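Local coordinates for malonyl acyl carrier protein transacylase (Streptococcus pneumoniae, PDB 3IM8) that probably transfers the malonyl group from malonyl-CoA to holo-acyl carrier protein, the step that supplies malonyl-ACP for fatty acid synthesis, at residues Y15-R20 with R45-E51; A123-K129 with K193-F198; N160-Q164 with F281-I285. All coordinates share one frame. Residues are numbered along the deposited sequence.

Contact 1: residues Y15-R20 with R45-E51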
loop_
_atom_site.group_PDB
_atom_site.type_symbol
_atom_site.label_atom_id
_atom_site.label_comp_id
_atom_site.label_asym_id
_atom_site.label_seq_id
_atom_site.Cartn_x
_atom_site.Cartn_y
_atom_site.Cartn_z
ATOM N N TYR A 15 -13.355 0.889 -4.010
ATOM C CA TYR A 15 -14.515 0.695 -4.900
ATOM C C TYR A 15 -15.667 1.459 -4.295
ATOM O O TYR A 15 -15.642 1.802 -3.102
ATOM C CB TYR A 15 -14.803 -0.824 -5.187
ATOM C CG TYR A 15 -15.033 -1.651 -3.926
ATOM C CD1 TYR A 15 -13.981 -2.349 -3.308
ATOM C CD2 TYR A 15 -16.316 -1.700 -3.328
ATOM C CE1 TYR A 15 -14.205 -3.076 -2.158
ATOM C CE2 TYR A 15 -16.540 -2.410 -2.162
ATOM C CZ TYR A 15 -15.492 -3.094 -1.576
ATOM O OH TYR A 15 -15.744 -3.781 -0.391
ATOM N N LEU A 16 -16.658 1.799 -5.114
ATOM C CA LEU A 16 -17.725 2.641 -4.621
ATOM C C LEU A 16 -18.464 1.851 -3.537
ATOM O O LEU A 16 -18.760 0.698 -3.716
ATOM C CB LEU A 16 -18.667 3.069 -5.765
ATOM C CG LEU A 16 -19.684 4.220 -5.669
ATOM C CD1 LEU A 16 -19.001 5.583 -5.702
ATOM C CD2 LEU A 16 -20.668 4.083 -6.862
ATOM N N GLY A 17 -18.730 2.508 -2.417
ATOM C CA GLY A 17 -19.489 1.932 -1.338
ATOM C C GLY A 17 -18.701 1.081 -0.356
ATOM O O GLY A 17 -19.310 0.494 0.538
ATOM N N MET A 18 -17.376 0.963 -0.526
ATOM C CA MET A 18 -16.576 0.079 0.353
ATOM C C MET A 18 -16.762 0.405 1.841
ATOM O O MET A 18 -16.800 1.575 2.243
ATOM C CB MET A 18 -15.102 0.126 -0.019
ATOM C CG MET A 18 -14.525 1.549 0.068
ATOM S SD MET A 18 -12.813 1.606 -0.339
ATOM C CE MET A 18 -12.455 3.221 0.335
ATOM N N GLY A 19 -16.917 -0.626 2.653
ATOM C CA GLY A 19 -17.092 -0.416 4.076
ATOM C C GLY A 19 -18.487 0.014 4.513
ATOM O O GLY A 19 -18.721 0.212 5.719
ATOM N N ARG A 20 -19.410 0.212 3.578
ATOM C CA ARG A 20 -20.736 0.770 3.957
ATOM C C ARG A 20 -21.548 -0.203 4.821
ATOM O O ARG A 20 -22.211 0.228 5.779
ATOM C CB ARG A 20 -21.576 1.204 2.722
ATOM C CG ARG A 20 -23.008 1.700 3.098
ATOM C CD ARG A 20 -22.967 3.137 3.517
ATOM N NE ARG A 20 -24.058 3.470 4.434
ATOM C CZ ARG A 20 -24.513 4.714 4.668
ATOM N NH1 ARG A 20 -25.464 4.900 5.570
ATOM N NH2 ARG A 20 -24.017 5.784 4.010
ATOM N N ARG A 45 -17.841 9.649 3.844
ATOM C CA ARG A 45 -18.746 8.520 3.662
ATOM C C ARG A 45 -19.543 8.719 2.331
ATOM O O ARG A 45 -19.692 7.785 1.503
ATOM C CB ARG A 45 -19.688 8.442 4.877
ATOM C CG ARG A 45 -20.859 7.456 4.768
ATOM C CD ARG A 45 -20.344 6.026 5.012
ATOM N NE ARG A 45 -19.953 5.296 3.778
ATOM C CZ ARG A 45 -18.985 4.399 3.709
ATOM N NH1 ARG A 45 -18.266 4.104 4.791
ATOM N NH2 ARG A 45 -18.724 3.805 2.548
ATOM N N TYR A 46 -20.075 9.934 2.161
ATOM C CA TYR A 46 -20.743 10.317 0.914
ATOM C C TYR A 46 -19.783 10.208 -0.302
ATOM O O TYR A 46 -20.130 9.665 -1.358
ATOM C CB TYR A 46 -21.273 11.742 1.042
ATOM C CG TYR A 46 -22.021 12.172 -0.196
ATOM C CD1 TYR A 46 -23.291 11.627 -0.500
ATOM C CD2 TYR A 46 -21.456 13.092 -1.079
ATOM C CE1 TYR A 46 -23.983 11.991 -1.684
ATOM C CE2 TYR A 46 -22.119 13.483 -2.240
ATOM C CZ TYR A 46 -23.378 12.933 -2.550
ATOM O OH TYR A 46 -24.007 13.349 -3.712
ATOM N N LEU A 47 -18.547 10.691 -0.149
ATOM C CA LEU A 47 -17.557 10.527 -1.242
ATOM C C LEU A 47 -17.417 9.069 -1.615
ATOM O O LEU A 47 -17.526 8.693 -2.796
ATOM C CB LEU A 47 -16.197 11.120 -0.847
ATOM C CG LEU A 47 -15.058 11.188 -1.865
ATOM C CD1 LEU A 47 -14.069 12.293 -1.519
ATOM C CD2 LEU A 47 -14.362 9.872 -1.950
ATOM N N ILE A 48 -17.194 8.221 -0.615
ATOM C CA ILE A 48 -16.973 6.811 -0.895
ATOM C C ILE A 48 -18.206 6.143 -1.580
ATOM O O ILE A 48 -18.080 5.265 -2.475
ATOM C CB ILE A 48 -16.503 6.007 0.406
ATOM C CG1 ILE A 48 -15.061 6.401 0.805
ATOM C CG2 ILE A 48 -16.509 4.519 0.134
ATOM C CD1 ILE A 48 -14.714 6.114 2.312
ATOM N N ASP A 49 -19.384 6.539 -1.136
ATOM C CA ASP A 49 -20.624 5.954 -1.582
ATOM C C ASP A 49 -21.184 6.471 -2.936
ATOM O O ASP A 49 -22.046 5.792 -3.552
ATOM C CB ASP A 49 -21.682 6.212 -0.509
ATOM C CG ASP A 49 -21.395 5.481 0.766
ATOM O OD1 ASP A 49 -20.603 4.520 0.733
ATOM O OD2 ASP A 49 -21.970 5.849 1.788
ATOM N N THR A 50 -20.770 7.681 -3.354
ATOM C CA THR A 50 -21.489 8.364 -4.441
ATOM C C THR A 50 -20.592 9.077 -5.465
ATOM O O THR A 50 -21.058 9.335 -6.568
ATOM C CB THR A 50 -22.503 9.392 -3.889
ATOM O OG1 THR A 50 -23.098 8.884 -2.689
ATOM C CG2 THR A 50 -23.622 9.707 -4.914
ATOM N N GLU A 51 -19.381 9.459 -5.086
ATOM C CA GLU A 51 -18.525 10.207 -5.999
ATOM C C GLU A 51 -17.464 9.279 -6.554
ATOM O O GLU A 51 -16.382 9.157 -5.979
ATOM C CB GLU A 51 -17.872 11.387 -5.279
ATOM C CG GLU A 51 -18.832 12.518 -4.946
ATOM C CD GLU A 51 -18.216 13.553 -4.026
ATOM O OE1 GLU A 51 -18.356 14.762 -4.309
ATOM O OE2 GLU A 51 -17.591 13.159 -3.020
HETATM O O HOH W 1 -15.838 3.045 4.243
#
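A salt-bridge network of Arg20, Arg45 and Asp49 joins the loop leading into helix 20-25 to the C-terminal turns of helix 44-50. Arg45 NE and NH2 grip Asp49 OD2 and OD1 at 2.9 and 2.7 Å, one turn apart on the same helix, and Arg20 NH2 reaches across to Asp49 OD2 at 3.0 Å; Arg20 also pairs with Asp24. The loop itself is two overlapping type II beta turns, Tyr15-Met18 and Gly17-Arg20, with glycine at positive phi in the third position of each; Gly19 then serves as N-cap of helix 20-25. These turns present backbone to the helix: Gly17 N donates to Ile48 O (2.8 Å), and Met18 O accepts from Arg45 NH2 (3.0 Å) and from a water that also takes a bond from Arg45 NH1. Met18 CG packs on Ile48 CG2 at 3.6 Å, and both side chains continue onto Thr68 of helix 58-78. Leu16 CD1 lies 3.4 Å from Ile48 O.

Contact 2: residues A123-K129 with K193-F198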
loop_
_atom_site.group_PDB
_atom_site.type_symbol
_atom_site.label_atom_id
_atom_site.label_comp_id
_atom_site.label_asym_id
_atom_site.label_seq_id
_atom_site.Cartn_x
_atom_site.Cartn_y
_atom_site.Cartn_z
ATOM N N ALA A 123 3.279 13.437 -10.041
ATOM C CA ALA A 123 3.222 12.366 -11.011
ATOM C C ALA A 123 1.765 12.048 -11.376
ATOM O O ALA A 123 1.168 11.162 -10.745
ATOM C CB ALA A 123 3.951 11.109 -10.460
ATOM N N PRO A 124 1.165 12.774 -12.371
ATOM C CA PRO A 124 -0.298 12.508 -12.582
ATOM C C PRO A 124 -0.593 11.063 -13.078
ATOM O O PRO A 124 0.312 10.389 -13.631
ATOM C CB PRO A 124 -0.743 13.612 -13.591
ATOM C CG PRO A 124 0.356 14.712 -13.488
ATOM C CD PRO A 124 1.649 13.923 -13.186
ATOM N N ALA A 125 -1.841 10.613 -12.893
ATOM C CA ALA A 125 -2.238 9.199 -13.095
ATOM C C ALA A 125 -1.999 8.652 -14.499
ATOM O O ALA A 125 -1.767 7.433 -14.676
ATOM C CB ALA A 125 -3.701 8.974 -12.702
ATOM N N ASP A 126 -2.024 9.540 -15.486
ATOM C CA ASP A 126 -1.796 9.107 -16.856
ATOM C C ASP A 126 -0.354 9.332 -17.333
ATOM O O ASP A 126 -0.038 8.913 -18.437
ATOM C CB ASP A 126 -2.796 9.804 -17.825
ATOM C CG ASP A 126 -2.877 9.118 -19.227
ATOM O OD1 ASP A 126 -2.942 9.877 -20.216
ATOM O OD2 ASP A 126 -2.867 7.856 -19.351
ATOM N N SER A 127 0.514 9.972 -16.532
ATOM C CA SER A 127 1.913 10.283 -16.970
ATOM C C SER A 127 2.844 9.038 -16.840
ATOM O O SER A 127 2.433 8.019 -16.265
ATOM C CB SER A 127 2.456 11.500 -16.202
ATOM O OG SER A 127 2.578 11.190 -14.826
ATOM N N GLY A 128 4.064 9.094 -17.382
ATOM C CA GLY A 128 4.996 7.938 -17.375
ATOM C C GLY A 128 4.460 6.533 -17.734
ATOM O O GLY A 128 3.455 6.400 -18.402
ATOM N N LYS A 129 5.126 5.466 -17.309
ATOM C CA LYS A 129 4.685 4.135 -17.727
ATOM C C LYS A 129 5.003 3.133 -16.599
ATOM O O LYS A 129 5.854 3.421 -15.770
ATOM C CB LYS A 129 5.325 3.746 -19.082
ATOM C CG LYS A 129 4.788 2.417 -19.711
ATOM C CD LYS A 129 4.893 2.260 -21.250
ATOM C CE LYS A 129 4.479 0.791 -21.621
ATOM N NZ LYS A 129 4.116 0.452 -23.050
ATOM N N LYS A 193 -2.330 0.693 -16.454
ATOM C CA LYS A 193 -2.851 2.071 -16.396
ATOM C C LYS A 193 -3.504 2.404 -15.026
ATOM O O LYS A 193 -4.738 2.628 -14.939
ATOM C CB LYS A 193 -3.817 2.367 -17.581
ATOM C CG LYS A 193 -3.147 2.713 -18.930
ATOM C CD LYS A 193 -2.462 4.130 -18.897
ATOM C CE LYS A 193 -1.642 4.385 -20.190
ATOM N NZ LYS A 193 -0.761 5.643 -20.179
ATOM N N VAL A 194 -2.667 2.483 -13.971
ATOM C CA VAL A 194 -3.120 2.505 -12.560
ATOM C C VAL A 194 -2.805 3.849 -11.854
ATOM O O VAL A 194 -3.623 4.368 -11.085
ATOM C CB VAL A 194 -2.538 1.266 -11.780
ATOM C CG1 VAL A 194 -2.744 1.358 -10.241
ATOM C CG2 VAL A 194 -3.153 -0.054 -12.317
ATOM N N SER A 195 -1.637 4.417 -12.130
ATOM C CA SER A 195 -1.173 5.627 -11.431
ATOM C C SER A 195 0.059 6.203 -12.127
ATOM O O SER A 195 0.613 5.580 -13.089
ATOM C CB SER A 195 -0.819 5.323 -9.961
ATOM O OG SER A 195 0.227 4.353 -9.886
ATOM N N GLY A 196 0.498 7.370 -11.658
ATOM C CA GLY A 196 1.785 7.887 -12.075
ATOM C C GLY A 196 2.908 6.896 -11.755
ATOM O O GLY A 196 2.687 5.903 -11.029
ATOM N N PRO A 197 4.135 7.148 -12.271
ATOM C CA PRO A 197 5.208 6.189 -11.979
ATOM C C PRO A 197 5.745 6.361 -10.522
ATOM O O PRO A 197 6.842 6.814 -10.346
ATOM C CB PRO A 197 6.268 6.519 -13.049
ATOM C CG PRO A 197 6.089 8.016 -13.349
ATOM C CD PRO A 197 4.653 8.384 -12.913
ATOM N N PHE A 198 4.925 5.999 -9.525
ATOM C CA PHE A 198 5.223 6.083 -8.095
ATOM C C PHE A 198 6.366 5.106 -7.763
ATOM O O PHE A 198 6.545 4.075 -8.454
ATOM C CB PHE A 198 3.971 5.685 -7.290
ATOM C CG PHE A 198 2.799 6.632 -7.422
ATOM C CD1 PHE A 198 1.549 6.230 -7.001
ATOM C CD2 PHE A 198 2.950 7.926 -7.906
ATOM C CE1 PHE A 198 0.439 7.099 -7.049
ATOM C CE2 PHE A 198 1.858 8.805 -7.978
ATOM C CZ PHE A 198 0.588 8.385 -7.549
HETATM O O HOH W 2 2.919 5.230 -14.612
#
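The one direct hydrogen bond between these two loops belongs to a salt bridge, Lys193 NZ to Asp126 OD2 at 3.2 Å, on the exposed side of the contact. Further in, a water donates to both Ser127 O (3.3 Å) and Ser195 O (2.8 Å), bridging two carbonyls that could not bond each other. The loops connect helix 105-122 to strand 129-134 and strand 188-191 to helix 204-215 of the acyl transferase fold; the second runs straight into His199, a predicted active-site residue. Each holds a tight turn. Pro124-Ser127 is a type I beta turn, its Pro124 O accepting from both Ser127 N (2.9 Å) and Ser127 OG (2.7 Å), while an inverse gamma turn around Pro197 is closed by Phe198 N to Gly196 O at 2.7 Å. Gly196 is pressed against the first loop so closely that a CB there would clash with Ala123 O, and its CA makes a CA-H...O contact with that oxygen at 3.6 Å. Gly128 likewise lies where a CB would strike the Pro197 ring. The Phe198 side chain lies near those of His199 and Ser90, also a predicted active-site residue, and its CE2 rests 4.0 Å from Ala123 CB.

Contact 3: residues N160-Q164 with F281-I285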
loop_
_atom_site.group_PDB
_atom_site.type_symbol
_atom_site.label_atom_id
_atom_site.label_comp_id
_atom_site.label_asym_id
_atom_site.label_seq_id
_atom_site.Cartn_x
_atom_site.Cartn_y
_atom_site.Cartn_z
ATOM N N ASN A 160 6.491 -7.490 -5.949
ATOM C CA ASN A 160 5.295 -8.180 -5.406
ATOM C C ASN A 160 5.515 -9.653 -5.022
ATOM O O ASN A 160 5.232 -10.050 -3.880
ATOM C CB ASN A 160 4.056 -8.007 -6.329
ATOM C CG ASN A 160 3.737 -6.544 -6.651
ATOM O OD1 ASN A 160 3.962 -5.637 -5.844
ATOM N ND2 ASN A 160 3.155 -6.318 -7.832
ATOM N N THR A 161 5.965 -10.453 -5.983
ATOM C CA THR A 161 6.371 -11.854 -5.782
ATOM C C THR A 161 7.713 -12.097 -6.516
ATOM O O THR A 161 8.128 -11.239 -7.311
ATOM C CB THR A 161 5.296 -12.848 -6.294
ATOM O OG1 THR A 161 5.354 -12.925 -7.721
ATOM C CG2 THR A 161 3.846 -12.382 -5.862
ATOM N N PRO A 162 8.410 -13.235 -6.233
ATOM C CA PRO A 162 9.631 -13.508 -7.012
ATOM C C PRO A 162 9.358 -13.601 -8.533
ATOM O O PRO A 162 10.286 -13.430 -9.357
ATOM C CB PRO A 162 10.123 -14.850 -6.452
ATOM C CG PRO A 162 9.592 -14.893 -5.006
ATOM C CD PRO A 162 8.210 -14.226 -5.140
ATOM N N ALA A 163 8.092 -13.804 -8.909
ATOM C CA ALA A 163 7.717 -13.874 -10.349
ATOM C C ALA A 163 6.754 -12.747 -10.808
ATOM O O ALA A 163 5.980 -12.900 -11.742
ATOM C CB ALA A 163 7.192 -15.265 -10.695
ATOM N N GLN A 164 6.793 -11.628 -10.097
ATOM C CA GLN A 164 5.894 -10.520 -10.390
ATOM C C GLN A 164 6.504 -9.209 -9.926
ATOM O O GLN A 164 6.380 -8.832 -8.761
ATOM C CB GLN A 164 4.538 -10.736 -9.717
ATOM C CG GLN A 164 3.349 -10.321 -10.569
ATOM C CD GLN A 164 2.917 -8.891 -10.309
ATOM O OE1 GLN A 164 3.669 -7.949 -10.561
ATOM N NE2 GLN A 164 1.701 -8.722 -9.805
ATOM N N PHE A 281 -0.807 -12.051 -3.755
ATOM C CA PHE A 281 0.653 -12.048 -3.659
ATOM C C PHE A 281 1.160 -13.103 -2.662
ATOM O O PHE A 281 2.025 -13.871 -2.995
ATOM C CB PHE A 281 1.203 -10.659 -3.234
ATOM C CG PHE A 281 0.930 -9.511 -4.219
ATOM C CD1 PHE A 281 0.978 -8.210 -3.776
ATOM C CD2 PHE A 281 0.673 -9.732 -5.568
ATOM C CE1 PHE A 281 0.757 -7.149 -4.630
ATOM C CE2 PHE A 281 0.483 -8.656 -6.444
ATOM C CZ PHE A 281 0.497 -7.371 -5.954
ATOM N N VAL A 282 0.635 -13.136 -1.439
ATOM C CA VAL A 282 1.127 -14.105 -0.402
ATOM C C VAL A 282 0.850 -15.610 -0.776
ATOM O O VAL A 282 1.552 -16.538 -0.304
ATOM C CB VAL A 282 0.522 -13.740 1.007
ATOM C CG1 VAL A 282 0.827 -14.836 2.058
ATOM C CG2 VAL A 282 1.015 -12.306 1.482
ATOM N N LYS A 283 -0.182 -15.837 -1.584
ATOM C CA LYS A 283 -0.541 -17.164 -2.071
ATOM C C LYS A 283 0.531 -17.665 -3.049
ATOM O O LYS A 283 0.809 -18.847 -3.106
ATOM C CB LYS A 283 -1.861 -17.088 -2.830
ATOM C CG LYS A 283 -2.934 -18.085 -2.457
ATOM C CD LYS A 283 -2.836 -19.386 -3.241
ATOM C CE LYS A 283 -4.055 -20.278 -2.970
ATOM N NZ LYS A 283 -3.663 -21.700 -3.048
ATOM N N LYS A 284 1.098 -16.758 -3.842
ATOM C CA LYS A 284 2.190 -17.096 -4.718
ATOM C C LYS A 284 3.490 -17.238 -3.907
ATOM O O LYS A 284 4.215 -18.206 -4.076
ATOM C CB LYS A 284 2.341 -16.070 -5.853
ATOM C CG LYS A 284 1.038 -15.598 -6.510
ATOM C CD LYS A 284 0.749 -16.272 -7.841
ATOM C CE LYS A 284 -0.435 -15.631 -8.547
ATOM N NZ LYS A 284 -0.442 -16.021 -9.995
ATOM N N ILE A 285 3.777 -16.303 -3.003
ATOM C CA ILE A 285 4.969 -16.397 -2.146
ATOM C C ILE A 285 4.979 -17.698 -1.384
ATOM O O ILE A 285 5.974 -18.378 -1.347
ATOM C CB ILE A 285 5.087 -15.200 -1.153
ATOM C CG1 ILE A 285 5.227 -13.894 -1.960
ATOM C CG2 ILE A 285 6.285 -15.380 -0.211
ATOM C CD1 ILE A 285 4.678 -12.646 -1.274
#
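This is side-chain packing between the end of strand 154-161 and the last turn of helix 277-285, a place where the five-stranded mixed sheet meets a helix that follows strand 268-272 of the parallel sheet. Strand 154-161 ends at a hairpin: a type I turn from Thr161 to Gln164 leads into strand 164-169, and Asn160 and Thr161 sit together opposite Gln164 in a classic beta bulge. Thr161 OG1 accepts from Ala163 N at 3.1 Å, an ST turn that keeps OG1 on the hairpin. Its methyl faces the helix instead, CG2 lying 3.7 Å from Phe281 O and 4.0 Å from Lys284 CB. Ile285 CD1 comes to 3.7 Å from Asn160 O, and Ile285 also meets Tyr255 and Ile258 of helix 254-263. The Phe281 ring takes a CH-pi contact from Asn160 CB, 3.6 Å from the ring centroid and nearly on its normal. Asn160 CG is 3.4 Å from Phe281 CZ, and Asn160 ND2 donates to Gln164 OE1 at 3.2 Å.

In the fold
Contact 1 closes before the other two open; contacts 2 and 3 interleave, in the order 123-129, 160-164, 193-198, 281-285. Centres lie about 24 Å (contacts 1 and 2), 30 Å (1 and 3) and 23 Å (2 and 3) apart. Contact 1 joins the loop after strand 4-8 of the parallel sheet to helix 44-50. Contact 2 pairs the loop entering strand 129-134 with the one leaving edge strand 188-191; segment 160-164 turns between strands 154-161 and 164-169 of the same mixed sheet. As in other FabD enzymes, that sheet probably forms the small ferredoxin-like subdomain and the parallel sheet the large core; contact 3 joins them, and Phe198 lies near the predicted active site between them.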